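Local structure of CRISPR-associated endoribonuclease Cas2 (Thermococcus onnurineus, 5G4D) at residues 7-13 / 60-66. The protein probably acts as a metal-dependent, single-strand-specific endoribonuclease in CRISPR immunity, forming a homodimer that joins a Cas1 homodimer. Numbering follows the deposited sequence.
Sequences VIVYDVA and EDSVVIY
Y66 and V7 make a hydrogen-bonded antiparallel pair at one end of this strand pairing: Y66 N reaches V7 O at 2.8 Å, and V7 N returns the bond to Y66 O. The Y66 ring leaves with CG beside its own backbone N (chi1 -64°), which puts the ring edge at CD2 3.5 Å from V7 O, near the ring plane. Two residues along, V9 pairs with V64 through two nearly straight bonds. V9 has CG1 anti to the carbonyl carbon (chi1 -62°), which leaves CG2 between N and that carbon, packed against V64 CB at 3.7 Å and obliquely toward Y66 CE2. On the face that carries I8, Y10, V63 and I65, I8 CG2 slants across V63 CG1 at 3.6 Å, under helix 42-55.

Past the strand end, D61 carries the pairing on by its side chain. Its OD1 takes the N-H of A13 at 2.9 Å from above the carboxylate plane, while OD2 lies against V12 CG1 and forms a salt bridge with R16. D11 N bonds to S62 O at 2.8 Å and S62 N back to D11 O; the D11 carboxylate leads away, OD2 accepting a bond from N33 N of the second subunit. Strand 4-11 is an inner strand and 62-68 the edge strand, within this chain, of the ferredoxin-like Cas2 fold. V63 to Y66 also pair with a strand of the second subunit, so D11's backbone is held in a sheet continuous across the dimer, which probably helps position this predicted magnesium ligand.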
# COMPACT_ATOMS: atom_id res chain seq x y z
N VAL A 7 -2.48 7.31 -0.91
CA VAL A 7 -2.57 5.89 -0.56
C VAL A 7 -1.80 5.74 0.73
O VAL A 7 -0.62 6.11 0.79
CB VAL A 7 -1.99 4.97 -1.65
CG1 VAL A 7 -2.02 3.51 -1.16
CG2 VAL A 7 -2.71 5.13 -2.98
N ILE A 8 -2.45 5.21 1.76
CA ILE A 8 -1.83 5.07 3.08
C ILE A 8 -1.72 3.60 3.42
O ILE A 8 -2.72 2.86 3.38
CB ILE A 8 -2.62 5.82 4.17
CG1 ILE A 8 -2.69 7.31 3.83
CG2 ILE A 8 -1.96 5.59 5.53
CD1 ILE A 8 -3.23 8.15 4.98
N VAL A 9 -0.51 3.16 3.76
CA VAL A 9 -0.27 1.80 4.25
C VAL A 9 0.35 1.92 5.63
O VAL A 9 1.11 2.85 5.90
CB VAL A 9 0.65 1.01 3.30
CG1 VAL A 9 0.01 0.87 1.94
CG2 VAL A 9 2.01 1.69 3.18
N TYR A 10 0.01 0.99 6.52
CA TYR A 10 0.53 1.12 7.88
C TYR A 10 0.85 -0.24 8.47
O TYR A 10 0.22 -1.26 8.17
CB TYR A 10 -0.43 1.88 8.81
CG TYR A 10 -1.84 1.33 8.90
CD1 TYR A 10 -2.83 1.76 8.04
CD2 TYR A 10 -2.17 0.39 9.88
CE1 TYR A 10 -4.11 1.27 8.11
CE2 TYR A 10 -3.46 -0.10 9.97
CZ TYR A 10 -4.43 0.35 9.09
OH TYR A 10 -5.72 -0.13 9.17
N ASP A 11 1.87 -0.23 9.32
CA ASP A 11 2.40 -1.39 10.02
C ASP A 11 2.44 -0.96 11.48
O ASP A 11 3.37 -0.25 11.88
CB ASP A 11 3.78 -1.73 9.47
CG ASP A 11 4.25 -3.10 9.84
OD1 ASP A 11 3.83 -3.60 10.91
OD2 ASP A 11 5.03 -3.68 9.05
N VAL A 12 1.42 -1.32 12.26
CA VAL A 12 1.22 -0.78 13.60
C VAL A 12 1.08 -1.95 14.57
O VAL A 12 0.48 -2.97 14.22
CB VAL A 12 -0.03 0.13 13.68
CG1 VAL A 12 -0.30 0.59 15.12
CG2 VAL A 12 0.15 1.37 12.76
N ALA A 13 1.61 -1.79 15.78
CA ALA A 13 1.56 -2.87 16.75
C ALA A 13 0.12 -3.24 17.09
O ALA A 13 -0.81 -2.43 16.97
CB ALA A 13 2.32 -2.47 18.02
N GLU A 60 7.87 2.51 17.23
CA GLU A 60 7.52 1.15 16.84
C GLU A 60 6.81 1.08 15.50
O GLU A 60 7.15 0.22 14.67
CB GLU A 60 6.63 0.50 17.91
CG GLU A 60 7.24 0.38 19.29
CD GLU A 60 6.81 -0.90 19.98
OE1 GLU A 60 5.60 -1.21 19.97
OE2 GLU A 60 7.69 -1.60 20.52
N ASP A 61 5.83 1.94 15.28
CA ASP A 61 4.91 1.81 14.16
C ASP A 61 5.43 2.57 12.94
O ASP A 61 6.29 3.45 13.05
CB ASP A 61 3.53 2.34 14.56
CG ASP A 61 3.00 1.69 15.83
OD1 ASP A 61 3.31 0.50 16.05
OD2 ASP A 61 2.27 2.36 16.59
N SER A 62 4.92 2.20 11.77
CA SER A 62 5.28 2.90 10.56
C SER A 62 4.06 3.11 9.68
O SER A 62 3.31 2.17 9.40
CB SER A 62 6.37 2.15 9.78
OG SER A 62 5.86 1.00 9.14
N VAL A 63 3.85 4.36 9.26
CA VAL A 63 2.81 4.72 8.31
C VAL A 63 3.50 5.36 7.11
O VAL A 63 4.35 6.24 7.28
CB VAL A 63 1.78 5.69 8.92
CG1 VAL A 63 0.67 5.96 7.93
CG2 VAL A 63 1.23 5.17 10.25
N VAL A 64 3.17 4.89 5.91
CA VAL A 64 3.68 5.49 4.68
C VAL A 64 2.50 6.10 3.95
O VAL A 64 1.50 5.42 3.68
CB VAL A 64 4.40 4.46 3.79
CG1 VAL A 64 4.82 5.10 2.46
CG2 VAL A 64 5.62 3.90 4.51
N ILE A 65 2.60 7.39 3.65
CA ILE A 65 1.57 8.13 2.93
C ILE A 65 2.12 8.48 1.56
O ILE A 65 2.91 9.43 1.42
CB ILE A 65 1.13 9.38 3.70
CG1 ILE A 65 0.71 8.99 5.12
CG2 ILE A 65 0.01 10.10 2.95
CD1 ILE A 65 0.38 10.19 6.01
N TYR A 66 1.68 7.75 0.53
CA TYR A 66 2.01 8.11 -0.84
C TYR A 66 1.14 9.29 -1.27
O TYR A 66 -0.07 9.26 -1.06
CB TYR A 66 1.77 6.93 -1.78
CG TYR A 66 2.67 5.75 -1.49
CD1 TYR A 66 3.97 5.71 -1.97
CD2 TYR A 66 2.22 4.66 -0.73
CE1 TYR A 66 4.80 4.64 -1.71
CE2 TYR A 66 3.04 3.59 -0.45
CZ TYR A 66 4.33 3.58 -0.95
OH TYR A 66 5.16 2.52 -0.69